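Local coordinates for TbpB (Actinobacillus pleuropneumoniae, PDB 3HOL), which probably binds host transferrin at the bacterial surface, serving as the lipoprotein component of a receptor for iron acquisition, at residues P61-S66 with P72-K77; Q118-T123 with S268-V273; T284-S289 with Q385-N390; S298-D303 with M327-C332. All blocks are in the same frame, centred on the assembly; numbering follows the deposited sequence.

Contact 1: P61-S66 with P72-K77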
loop_
_atom_site.group_PDB
_atom_site.type_symbol
_atom_site.label_atom_id
_atom_site.label_comp_id
_atom_site.label_asym_id
_atom_site.label_seq_id
_atom_site.Cartn_x
_atom_site.Cartn_y
_atom_site.Cartn_z
ATOM N N PRO A 61 -18.486 5.287 -3.730
ATOM C CA PRO A 61 -18.805 4.303 -4.756
ATOM C C PRO A 61 -20.282 4.380 -5.201
ATOM O O PRO A 61 -21.165 4.542 -4.368
ATOM C CB PRO A 61 -18.545 2.966 -4.059
ATOM C CG PRO A 61 -17.608 3.237 -2.972
ATOM C CD PRO A 61 -17.788 4.683 -2.570
ATOM N N TYR A 62 -20.543 4.273 -6.502
ATOM C CA TYR A 62 -21.920 4.211 -7.032
ATOM C C TYR A 62 -22.781 5.442 -6.779
ATOM O O TYR A 62 -24.016 5.394 -6.850
ATOM C CB TYR A 62 -22.620 2.920 -6.541
ATOM C CG TYR A 62 -21.931 1.710 -7.142
ATOM C CD1 TYR A 62 -22.091 1.414 -8.495
ATOM C CD2 TYR A 62 -21.083 0.904 -6.377
ATOM C CE1 TYR A 62 -21.441 0.318 -9.080
ATOM C CE2 TYR A 62 -20.421 -0.201 -6.937
ATOM C CZ TYR A 62 -20.613 -0.479 -8.302
ATOM O OH TYR A 62 -19.982 -1.549 -8.890
ATOM N N LYS A 63 -22.125 6.564 -6.497
ATOM C CA LYS A 63 -22.829 7.829 -6.329
ATOM C C LYS A 63 -23.857 8.103 -7.458
ATOM O O LYS A 63 -24.975 8.535 -7.173
ATOM C CB LYS A 63 -21.835 9.006 -6.264
ATOM C CG LYS A 63 -22.488 10.367 -6.537
ATOM C CD LYS A 63 -23.320 10.832 -5.369
ATOM C CE LYS A 63 -23.865 12.277 -5.591
ATOM N NZ LYS A 63 -24.542 12.654 -4.323
ATOM N N ALA A 64 -23.464 7.879 -8.717
ATOM C CA ALA A 64 -24.341 8.161 -9.861
ATOM C C ALA A 64 -25.628 7.319 -9.798
ATOM O O ALA A 64 -26.717 7.848 -10.045
ATOM C CB ALA A 64 -23.609 7.929 -11.205
ATOM N N ASN A 65 -25.480 6.040 -9.445
ATOM C CA ASN A 65 -26.597 5.118 -9.277
ATOM C C ASN A 65 -27.617 5.681 -8.299
ATOM O O ASN A 65 -28.829 5.532 -8.491
ATOM C CB ASN A 65 -26.111 3.788 -8.690
ATOM C CG ASN A 65 -25.632 2.807 -9.735
ATOM O OD1 ASN A 65 -25.113 3.193 -10.784
ATOM N ND2 ASN A 65 -25.777 1.521 -9.443
ATOM N N SER A 66 -27.111 6.316 -7.240
ATOM C CA SER A 66 -27.951 6.772 -6.139
ATOM C C SER A 66 -28.924 7.909 -6.474
ATOM O O SER A 66 -29.917 8.114 -5.769
ATOM C CB SER A 66 -27.092 7.108 -4.912
ATOM O OG SER A 66 -26.491 8.390 -5.026
ATOM N N PRO A 72 -32.206 9.036 -1.606
ATOM C CA PRO A 72 -30.776 8.702 -1.581
ATOM C C PRO A 72 -30.222 9.002 -0.204
ATOM O O PRO A 72 -30.432 10.100 0.334
ATOM C CB PRO A 72 -30.142 9.641 -2.630
ATOM C CG PRO A 72 -31.368 10.116 -3.526
ATOM C CD PRO A 72 -32.543 10.109 -2.571
ATOM N N ASP A 73 -29.551 8.027 0.391
ATOM C CA ASP A 73 -28.986 8.243 1.719
ATOM C C ASP A 73 -27.529 7.800 1.726
ATOM O O ASP A 73 -27.228 6.624 1.861
ATOM C CB ASP A 73 -29.807 7.519 2.778
ATOM C CG ASP A 73 -29.302 7.797 4.197
ATOM O OD1 ASP A 73 -28.251 8.469 4.362
ATOM O OD2 ASP A 73 -29.951 7.334 5.139
ATOM N N ILE A 74 -26.644 8.773 1.520
ATOM C CA ILE A 74 -25.198 8.549 1.498
ATOM C C ILE A 74 -24.672 8.980 2.858
ATOM O O ILE A 74 -24.920 10.114 3.301
ATOM C CB ILE A 74 -24.551 9.411 0.403
ATOM C CG1 ILE A 74 -25.024 8.905 -0.974
ATOM C CG2 ILE A 74 -22.959 9.431 0.499
ATOM C CD1 ILE A 74 -24.762 9.904 -2.055
ATOM N N LYS A 75 -23.999 8.078 3.550
ATOM C CA LYS A 75 -23.591 8.414 4.914
ATOM C C LYS A 75 -22.650 9.589 4.815
ATOM O O LYS A 75 -21.777 9.619 3.965
ATOM C CB LYS A 75 -22.861 7.271 5.580
ATOM C CG LYS A 75 -22.728 7.487 7.125
ATOM C CD LYS A 75 -21.709 6.483 7.711
ATOM C CE LYS A 75 -21.623 6.610 9.229
ATOM N NZ LYS A 75 -20.548 5.687 9.723
ATOM N N THR A 76 -22.857 10.552 5.693
ATOM C CA THR A 76 -22.117 11.811 5.701
ATOM C C THR A 76 -20.586 11.607 5.846
ATOM O O THR A 76 -20.132 10.581 6.383
ATOM C CB THR A 76 -22.684 12.732 6.823
ATOM O OG1 THR A 76 -22.187 14.063 6.656
ATOM C CG2 THR A 76 -22.251 12.232 8.182
ATOM N N LYS A 77 -19.817 12.563 5.336
ATOM C CA LYS A 77 -18.372 12.542 5.412
ATOM C C LYS A 77 -17.916 13.163 6.738
ATOM O O LYS A 77 -18.314 14.285 7.067
ATOM C CB LYS A 77 -17.805 13.363 4.257
ATOM C CG LYS A 77 -16.298 13.225 4.068
ATOM C CD LYS A 77 -15.878 13.890 2.740
ATOM C CE LYS A 77 -14.371 13.759 2.471
ATOM N NZ LYS A 77 -13.569 14.761 3.223
#
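The carbonyl oxygen of Lys63 is gripped twice by Ser66: the hydroxyl OG donates to Lys63 O at 2.6 Å, and the Ser66 backbone N adds a weak bond. Together with a bond from Ser66 N to Tyr62 O they hold a short, weakly bonded helical turn, about residues 63-66, that packs on strand 72-74, an outermost strand of a five-stranded antiparallel sheet in the N-terminal half of the chain. The hydroxyl sits between the backbone N and the carbonyl carbon (chi1 80°), where it can fold back on the turn and still face the strand. Across the contact no hydrogen bond forms. The side chains of Lys63 and Ile74 meet at about a right angle, and the delta methyl of Ile74 is received between the turn's two ends: CD1 lies 3.6 Å from Lys63 NZ, 3.7 Å from Lys63 CD and 3.8 Å from Ser66 OG. Lys63 reaches it through a bend at chi2 (74°), which brings aliphatic chain and ammonium alike to the methyl. Strand 84-91 flanks the contact, with Ser66 touching Val89. At the far end of the turn the ring of Pro72 lies against the last carbonyl, with CG 3.3 Å from Ser66 O.

Contact 2: Q118-T123 with S268-V273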
loop_
_atom_site.group_PDB
_atom_site.type_symbol
_atom_site.label_atom_id
_atom_site.label_comp_id
_atom_site.label_asym_id
_atom_site.label_seq_id
_atom_site.Cartn_x
_atom_site.Cartn_y
_atom_site.Cartn_z
ATOM N N GLN A 118 4.569 3.898 20.555
ATOM C CA GLN A 118 3.467 4.502 21.345
ATOM C C GLN A 118 2.229 3.621 21.217
ATOM O O GLN A 118 1.947 3.154 20.109
ATOM C CB GLN A 118 3.132 5.916 20.839
ATOM C CG GLN A 118 2.290 6.761 21.794
ATOM C CD GLN A 118 2.216 8.249 21.390
ATOM O OE1 GLN A 118 3.177 8.840 20.885
ATOM N NE2 GLN A 118 1.076 8.844 21.630
ATOM N N LEU A 119 1.521 3.362 22.320
ATOM C CA LEU A 119 0.285 2.536 22.278
ATOM C C LEU A 119 -0.843 3.477 21.874
ATOM O O LEU A 119 -1.139 4.422 22.594
ATOM C CB LEU A 119 0.037 1.877 23.643
ATOM C CG LEU A 119 -1.188 1.003 23.930
ATOM C CD1 LEU A 119 -1.226 -0.248 23.040
ATOM C CD2 LEU A 119 -1.100 0.607 25.415
ATOM N N LEU A 120 -1.407 3.282 20.685
ATOM C CA LEU A 120 -2.330 4.271 20.130
ATOM C C LEU A 120 -3.758 3.753 19.941
ATOM O O LEU A 120 -3.971 2.637 19.456
ATOM C CB LEU A 120 -1.778 4.840 18.811
ATOM C CG LEU A 120 -0.609 5.842 18.912
ATOM C CD1 LEU A 120 0.046 5.935 17.540
ATOM C CD2 LEU A 120 -1.074 7.205 19.393
ATOM N N THR A 121 -4.720 4.564 20.349
ATOM C CA THR A 121 -6.158 4.196 20.242
ATOM C C THR A 121 -6.734 4.896 19.034
ATOM O O THR A 121 -6.645 6.100 18.954
ATOM C CB THR A 121 -6.914 4.626 21.526
ATOM O OG1 THR A 121 -6.460 3.787 22.572
ATOM C CG2 THR A 121 -8.425 4.447 21.387
ATOM N N TYR A 122 -7.288 4.135 18.077
ATOM C CA TYR A 122 -7.999 4.738 16.943
ATOM C C TYR A 122 -9.493 4.626 17.275
ATOM O O TYR A 122 -9.984 3.529 17.618
ATOM C CB TYR A 122 -7.716 3.940 15.685
ATOM C CG TYR A 122 -6.307 4.039 15.188
ATOM C CD1 TYR A 122 -6.015 4.785 14.047
ATOM C CD2 TYR A 122 -5.253 3.382 15.853
ATOM C CE1 TYR A 122 -4.672 4.864 13.543
ATOM C CE2 TYR A 122 -3.909 3.472 15.375
ATOM C CZ TYR A 122 -3.648 4.208 14.221
ATOM O OH TYR A 122 -2.378 4.288 13.742
ATOM N N THR A 123 -10.214 5.731 17.110
ATOM C CA THR A 123 -11.620 5.802 17.377
ATOM C C THR A 123 -12.367 6.222 16.137
ATOM O O THR A 123 -11.927 7.141 15.420
ATOM C CB THR A 123 -11.895 6.836 18.495
ATOM O OG1 THR A 123 -11.223 6.395 19.689
ATOM C CG2 THR A 123 -13.374 6.841 18.828
ATOM N N SER A 268 -0.189 12.822 19.527
ATOM C CA SER A 268 0.457 14.104 19.141
ATOM C C SER A 268 1.951 13.935 19.008
ATOM O O SER A 268 2.579 13.377 19.913
ATOM C CB SER A 268 0.256 15.157 20.233
ATOM O OG SER A 268 -1.087 15.196 20.691
ATOM N N ASN A 269 2.529 14.455 17.921
ATOM C CA ASN A 269 3.997 14.416 17.741
ATOM C C ASN A 269 4.538 12.984 17.950
ATOM O O ASN A 269 5.409 12.753 18.802
ATOM C CB ASN A 269 4.722 15.382 18.723
ATOM C CG ASN A 269 4.428 16.870 18.455
ATOM O OD1 ASN A 269 3.351 17.383 18.800
ATOM N ND2 ASN A 269 5.406 17.574 17.878
ATOM N N VAL A 270 3.969 12.029 17.210
ATOM C CA VAL A 270 4.297 10.627 17.360
ATOM C C VAL A 270 5.613 10.341 16.629
ATOM O O VAL A 270 5.742 10.716 15.461
ATOM C CB VAL A 270 3.135 9.773 16.760
ATOM C CG1 VAL A 270 3.538 8.321 16.646
ATOM C CG2 VAL A 270 1.859 9.946 17.603
ATOM N N ASP A 271 6.565 9.694 17.304
ATOM C CA ASP A 271 7.843 9.273 16.709
ATOM C C ASP A 271 7.563 8.093 15.783
ATOM O O ASP A 271 6.838 7.165 16.167
ATOM C CB ASP A 271 8.813 8.714 17.761
ATOM C CG ASP A 271 9.170 9.704 18.880
ATOM O OD1 ASP A 271 9.189 10.937 18.655
ATOM O OD2 ASP A 271 9.478 9.201 19.990
ATOM N N THR A 272 8.131 8.109 14.586
ATOM C CA THR A 272 7.814 7.068 13.601
ATOM C C THR A 272 9.077 6.441 13.057
ATOM O O THR A 272 10.171 7.031 13.194
ATOM C CB THR A 272 6.916 7.606 12.454
ATOM O OG1 THR A 272 7.618 8.646 11.772
ATOM C CG2 THR A 272 5.621 8.207 12.989
ATOM N N VAL A 273 8.952 5.218 12.501
ATOM C CA VAL A 273 10.019 4.587 11.725
ATOM C C VAL A 273 9.505 4.224 10.318
ATOM O O VAL A 273 8.337 3.858 10.156
ATOM C CB VAL A 273 10.542 3.256 12.367
ATOM C CG1 VAL A 273 11.525 3.543 13.473
ATOM C CG2 VAL A 273 9.392 2.330 12.868
HETATM O O HOH W 1 5.871 8.448 20.066
HETATM O O HOH W 2 5.779 6.124 18.708
#
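Val270 divides its two methyls between Leu120 and Gln118, and the contact has a close-packed apolar part and a watery one. On the packed side, CG1 of Val270 faces CD1 of Leu120 at 4.3 Å. His265 and Pro115 touch both of these side chains, and Phe179 also packs on Leu120, so this small apolar cluster is built by several strands and loops besides the two segments. The first torsion of Val270 (169°) sets CG1 anti to the backbone N and leaves CG2 for the other neighbour. That methyl rests 3.7 Å from Gln118 OE1, where the extended glutamine passes at a slant over the valine.

The other side is looser and hydrated. No direct hydrogen bond joins the segments; two waters fill that role, both between Gln118 and Asp271. One donates to Gln118 OE1 at 2.8 Å and accepts from Asp271 N at 3.1 Å. The second accepts from Gln118 N at 3.1 Å and donates to Asp271 O at 2.9 Å. Side-chain amide and main chain of one residue are thus both bridged to the main chain of the other.

Strand 119-133 pairs with both 171-178 and 257-265, closing the N-lobe beta barrel, while 272-282 belongs to the sheet of the C-lobe handle; the arrangement is a barrel rim meeting an interdomain connection.

Contact 3: T284-S289 with Q385-N390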
loop_
_atom_site.group_PDB
_atom_site.type_symbol
_atom_site.label_atom_id
_atom_site.label_comp_id
_atom_site.label_asym_id
_atom_site.label_seq_id
_atom_site.Cartn_x
_atom_site.Cartn_y
_atom_site.Cartn_z
ATOM N N THR A 284 11.139 13.651 -17.438
ATOM C CA THR A 284 11.023 14.856 -18.276
ATOM C C THR A 284 11.133 16.083 -17.379
ATOM O O THR A 284 11.724 17.094 -17.767
ATOM C CB THR A 284 9.694 14.919 -19.045
ATOM O OG1 THR A 284 8.649 15.249 -18.122
ATOM C CG2 THR A 284 9.357 13.621 -19.747
ATOM N N ASN A 285 10.584 15.967 -16.164
ATOM C CA ASN A 285 10.514 17.047 -15.179
ATOM C C ASN A 285 11.535 16.930 -14.049
ATOM O O ASN A 285 11.775 17.907 -13.331
ATOM C CB ASN A 285 9.107 17.100 -14.555
ATOM C CG ASN A 285 8.026 17.478 -15.567
ATOM O OD1 ASN A 285 8.168 18.458 -16.301
ATOM N ND2 ASN A 285 6.950 16.704 -15.612
ATOM N N PHE A 286 12.144 15.743 -13.908
ATOM C CA PHE A 286 13.074 15.439 -12.793
ATOM C C PHE A 286 12.411 15.770 -11.453
ATOM O O PHE A 286 13.006 16.390 -10.573
ATOM C CB PHE A 286 14.466 16.103 -12.980
ATOM C CG PHE A 286 15.170 15.652 -14.238
ATOM C CD1 PHE A 286 16.068 14.589 -14.202
ATOM C CD2 PHE A 286 14.866 16.242 -15.474
ATOM C CE1 PHE A 286 16.696 14.125 -15.390
ATOM C CE2 PHE A 286 15.485 15.797 -16.669
ATOM C CZ PHE A 286 16.409 14.730 -16.617
ATOM N N SER A 287 11.156 15.344 -11.326
ATOM C CA SER A 287 10.364 15.528 -10.111
ATOM C C SER A 287 10.006 14.158 -9.543
ATOM O O SER A 287 9.966 13.188 -10.293
ATOM C CB SER A 287 9.100 16.312 -10.441
ATOM O OG SER A 287 8.340 15.600 -11.415
ATOM N N ILE A 288 9.746 14.088 -8.224
ATOM C CA ILE A 288 9.485 12.800 -7.527
ATOM C C ILE A 288 8.027 12.730 -7.085
ATOM O O ILE A 288 7.467 13.754 -6.742
ATOM C CB ILE A 288 10.475 12.589 -6.351
ATOM C CG1 ILE A 288 10.494 11.123 -5.883
ATOM C CG2 ILE A 288 10.179 13.519 -5.172
ATOM C CD1 ILE A 288 11.864 10.660 -5.398
ATOM N N SER A 289 7.385 11.553 -7.162
ATOM C CA SER A 289 6.056 11.361 -6.584
ATOM C C SER A 289 5.948 9.987 -5.892
ATOM O O SER A 289 6.699 9.063 -6.225
ATOM C CB SER A 289 4.952 11.551 -7.630
ATOM O OG SER A 289 4.957 10.512 -8.582
ATOM N N GLN A 385 19.175 8.795 -15.712
ATOM C CA GLN A 385 19.333 9.677 -16.841
ATOM C C GLN A 385 19.974 10.965 -16.370
ATOM O O GLN A 385 19.619 11.513 -15.319
ATOM C CB GLN A 385 17.993 9.926 -17.502
ATOM C CG GLN A 385 18.109 10.660 -18.792
ATOM C CD GLN A 385 16.753 11.058 -19.295
ATOM O OE1 GLN A 385 15.929 10.202 -19.587
ATOM N NE2 GLN A 385 16.504 12.357 -19.381
ATOM N N VAL A 386 20.976 11.410 -17.131
ATOM C CA VAL A 386 21.647 12.665 -16.862
ATOM C C VAL A 386 21.509 13.505 -18.122
ATOM O O VAL A 386 21.726 12.995 -19.220
ATOM C CB VAL A 386 23.126 12.482 -16.473
ATOM C CG1 VAL A 386 23.726 13.830 -16.077
ATOM C CG2 VAL A 386 23.304 11.472 -15.296
ATOM N N SER A 387 21.135 14.777 -17.959
ATOM C CA SER A 387 20.849 15.657 -19.119
ATOM C C SER A 387 21.432 17.051 -19.004
ATOM O O SER A 387 21.419 17.668 -17.915
ATOM C CB SER A 387 19.336 15.805 -19.349
ATOM O OG SER A 387 18.754 14.571 -19.687
ATOM N N LYS A 388 21.906 17.553 -20.149
ATOM C CA LYS A 388 22.347 18.929 -20.281
ATOM C C LYS A 388 22.023 19.366 -21.692
ATOM O O LYS A 388 20.847 19.392 -22.057
ATOM C CB LYS A 388 23.839 19.034 -20.025
ATOM C CG LYS A 388 24.133 19.618 -18.694
ATOM C CD LYS A 388 24.348 21.088 -18.759
ATOM C CE LYS A 388 25.748 21.413 -18.305
ATOM N NZ LYS A 388 26.027 22.868 -18.487
ATOM N N GLU A 389 23.042 19.677 -22.503
ATOM C CA GLU A 389 22.812 19.819 -23.971
ATOM C C GLU A 389 22.483 18.455 -24.582
ATOM O O GLU A 389 21.705 18.347 -25.534
ATOM C CB GLU A 389 24.022 20.426 -24.682
ATOM C CG GLU A 389 24.369 21.798 -24.226
ATOM C CD GLU A 389 25.399 21.809 -23.116
ATOM O OE1 GLU A 389 25.567 20.783 -22.421
ATOM O OE2 GLU A 389 26.048 22.855 -22.929
ATOM N N ASN A 390 23.066 17.410 -24.009
ATOM C CA ASN A 390 22.915 16.036 -24.481
ATOM C C ASN A 390 22.166 15.190 -23.440
ATOM O O ASN A 390 21.924 15.655 -22.324
ATOM C CB ASN A 390 24.307 15.419 -24.643
ATOM C CG ASN A 390 24.971 15.767 -25.963
ATOM O OD1 ASN A 390 24.352 16.352 -26.866
ATOM N ND2 ASN A 390 26.241 15.396 -26.094
#
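Phe286 reaches across to Gln385 and Ser387 with one corner of its ring. Its CB is directed at the opposing strand, and CG lies beside the backbone N (chi1 -60°), which swings the ring toward strand 385-387. Further along, CE1 comes within 3.9 Å of the backbone Gln385 O, which lies in the ring plane at the edge. The tip, CZ, does most of the touching: it is 3.6 Å from Gln385 NE2, which approaches obliquely, and 3.9 Å from Ser387 OG, placed at the edge near the plane. Ring and amide planes stand almost perpendicular, 83° apart. The amide is steadied by its own strand, since Gln385 NE2 donates to Ser387 OG at 3.2 Å, with the oxygen somewhat out of the amide plane. That hydroxyl is also hydrogen-bonded to Asn391 OD1, so the polar atoms beside the phenyl tip have partners within the barrel. Lys491, from strand 483-492, touches Phe286 as well. Phe286, whose backbone angles are left-handed (phi 52°), and Ser287 both face Asp282, a G1 beta bulge in the hairpin of strands 272-282 and 287-290; from it the ring bridges the C-lobe handle and the C-lobe barrel.

Contact 4: S298-D303 with M327-C332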
loop_
_atom_site.group_PDB
_atom_site.type_symbol
_atom_site.label_atom_id
_atom_site.label_comp_id
_atom_site.label_asym_id
_atom_site.label_seq_id
_atom_site.Cartn_x
_atom_site.Cartn_y
_atom_site.Cartn_z
ATOM N N SER A 298 7.632 -6.057 -4.653
ATOM C CA SER A 298 7.451 -6.758 -5.951
ATOM C C SER A 298 6.068 -6.564 -6.570
ATOM O O SER A 298 5.731 -7.167 -7.597
ATOM C CB SER A 298 7.785 -8.240 -5.832
ATOM O OG SER A 298 9.149 -8.349 -5.443
ATOM N N VAL A 299 5.283 -5.673 -5.980
ATOM C CA VAL A 299 4.013 -5.290 -6.583
ATOM C C VAL A 299 4.125 -3.801 -6.890
ATOM O O VAL A 299 4.376 -2.964 -5.991
ATOM C CB VAL A 299 2.845 -5.622 -5.623
ATOM C CG1 VAL A 299 1.544 -5.022 -6.115
ATOM C CG2 VAL A 299 2.710 -7.161 -5.425
ATOM N N LEU A 300 3.993 -3.461 -8.159
ATOM C CA LEU A 300 4.129 -2.072 -8.564
ATOM C C LEU A 300 2.765 -1.641 -9.044
ATOM O O LEU A 300 2.225 -2.246 -9.989
ATOM C CB LEU A 300 5.200 -1.961 -9.677
ATOM C CG LEU A 300 5.368 -0.611 -10.364
ATOM C CD1 LEU A 300 6.031 0.406 -9.400
ATOM C CD2 LEU A 300 6.190 -0.753 -11.660
ATOM N N ILE A 301 2.185 -0.624 -8.402
ATOM C CA ILE A 301 0.835 -0.187 -8.738
ATOM C C ILE A 301 0.903 1.032 -9.639
ATOM O O ILE A 301 1.335 2.096 -9.220
ATOM C CB ILE A 301 -0.037 0.096 -7.438
ATOM C CG1 ILE A 301 0.023 -1.117 -6.474
ATOM C CG2 ILE A 301 -1.493 0.449 -7.801
ATOM C CD1 ILE A 301 -0.924 -1.040 -5.233
ATOM N N ILE A 302 0.440 0.885 -10.880
ATOM C CA ILE A 302 0.457 2.005 -11.836
ATOM C C ILE A 302 -0.951 2.391 -12.221
ATOM O O ILE A 302 -1.724 1.550 -12.714
ATOM C CB ILE A 302 1.276 1.694 -13.142
ATOM C CG1 ILE A 302 2.708 1.243 -12.821
ATOM C CG2 ILE A 302 1.239 2.932 -14.141
ATOM C CD1 ILE A 302 3.520 2.218 -11.961
ATOM N N ASP A 303 -1.273 3.670 -12.000
ATOM C CA ASP A 303 -2.595 4.220 -12.273
ATOM C C ASP A 303 -3.679 3.238 -11.822
ATOM O O ASP A 303 -4.609 2.918 -12.585
ATOM C CB ASP A 303 -2.731 4.586 -13.767
ATOM C CG ASP A 303 -4.068 5.211 -14.098
ATOM O OD1 ASP A 303 -4.632 5.936 -13.238
ATOM O OD2 ASP A 303 -4.559 4.966 -15.223
ATOM N N MET A 327 1.652 0.592 -20.813
ATOM C CA MET A 327 2.745 0.891 -19.888
ATOM C C MET A 327 3.781 -0.214 -19.947
ATOM O O MET A 327 3.433 -1.383 -20.080
ATOM C CB MET A 327 2.210 1.047 -18.464
ATOM C CG MET A 327 1.215 2.181 -18.294
ATOM S SD MET A 327 1.748 3.779 -18.932
ATOM C CE MET A 327 3.095 4.222 -17.812
ATOM N N VAL A 328 5.054 0.186 -19.848
ATOM C CA VAL A 328 6.185 -0.723 -19.892
ATOM C C VAL A 328 7.088 -0.488 -18.673
ATOM O O VAL A 328 7.549 0.630 -18.428
ATOM C CB VAL A 328 7.008 -0.546 -21.221
ATOM C CG1 VAL A 328 8.006 -1.689 -21.415
ATOM C CG2 VAL A 328 6.073 -0.481 -22.430
ATOM N N ALA A 329 7.331 -1.550 -17.917
ATOM C CA ALA A 329 8.236 -1.464 -16.778
ATOM C C ALA A 329 9.362 -2.447 -16.981
ATOM O O ALA A 329 9.124 -3.571 -17.382
ATOM C CB ALA A 329 7.485 -1.745 -15.449
ATOM N N VAL A 330 10.589 -2.021 -16.696
ATOM C CA VAL A 330 11.741 -2.916 -16.712
ATOM C C VAL A 330 12.324 -2.927 -15.309
ATOM O O VAL A 330 12.881 -1.923 -14.842
ATOM C CB VAL A 330 12.828 -2.459 -17.734
ATOM C CG1 VAL A 330 14.027 -3.385 -17.661
ATOM C CG2 VAL A 330 12.275 -2.422 -19.155
ATOM N N ALA A 331 12.220 -4.053 -14.637
ATOM C CA ALA A 331 12.465 -4.101 -13.214
ATOM C C ALA A 331 13.703 -4.918 -12.934
ATOM O O ALA A 331 13.907 -5.957 -13.576
ATOM C CB ALA A 331 11.262 -4.742 -12.512
ATOM N N CYS A 332 14.487 -4.461 -11.961
ATOM C CA CYS A 332 15.709 -5.107 -11.496
ATOM C C CYS A 332 15.501 -5.392 -10.015
ATOM O O CYS A 332 14.826 -4.603 -9.344
ATOM C CB CYS A 332 16.896 -4.132 -11.655
ATOM S SG CYS A 332 18.561 -4.902 -11.713
#
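Leu300 and Ile302 face Ala329 and Met327, and every touch between the two strands is apolar. The first pair brings Leu300 CD2 to 4.1 Å from Ala329 CB. Leucine extends toward its partner because CG is anti to the backbone N (chi1 172°), and the short alanine receives the end of that longer chain. In the second pair the branch methyl does the work: Ile302 CG2 lies 4.2 Å from Met327 CG, so the methionine is met at mid-chain, before its sulfur. Leu344 and Ile322 also touch Ile302, and Leu291 touches Leu300, which extends the apolar layer beyond the four residues.

Backbone hydrogen bonding is kept within each sheet. Leu300 pairs with Ile307 of its two-stranded hairpin, whereas Met327 and Ala329 pair with Ile320 and His318 of the neighbouring strand 315-322. The strands run roughly antiparallel to each other but stand too far apart to pair, with CA atoms of Leu300 and Ala329 9.2 Å apart and those of Ile302 and Met327 8.4 Å apart.

A covalent link follows at the end of segment 327-332, where Cys332 forms a vicinal disulfide with Cys333, away from the packed residues.

With no polar bond across it, this face-to-face packing of hairpin on sheet in the C-lobe handle rests on dispersion and the burial of hydrocarbon.

From the N terminus, contact 1 comes first and closes a short local loop between a helical turn and the edge of a five-stranded sheet. Contact 2 follows in series and spans 144 residues, so that a long strand of the N-lobe barrel, 119-133, meets the chain as it leaves that barrel for the C-lobe handle. The turn between strand 272-282 and its neighbour 287-290 then begins contact 3, whose loop shuts on the C-lobe barrel. Contact 4 opens and closes within that loop and stays inside the handle, its centre about 20 Å from the centre of contact 3. No two loops cross, and no two contacts touch.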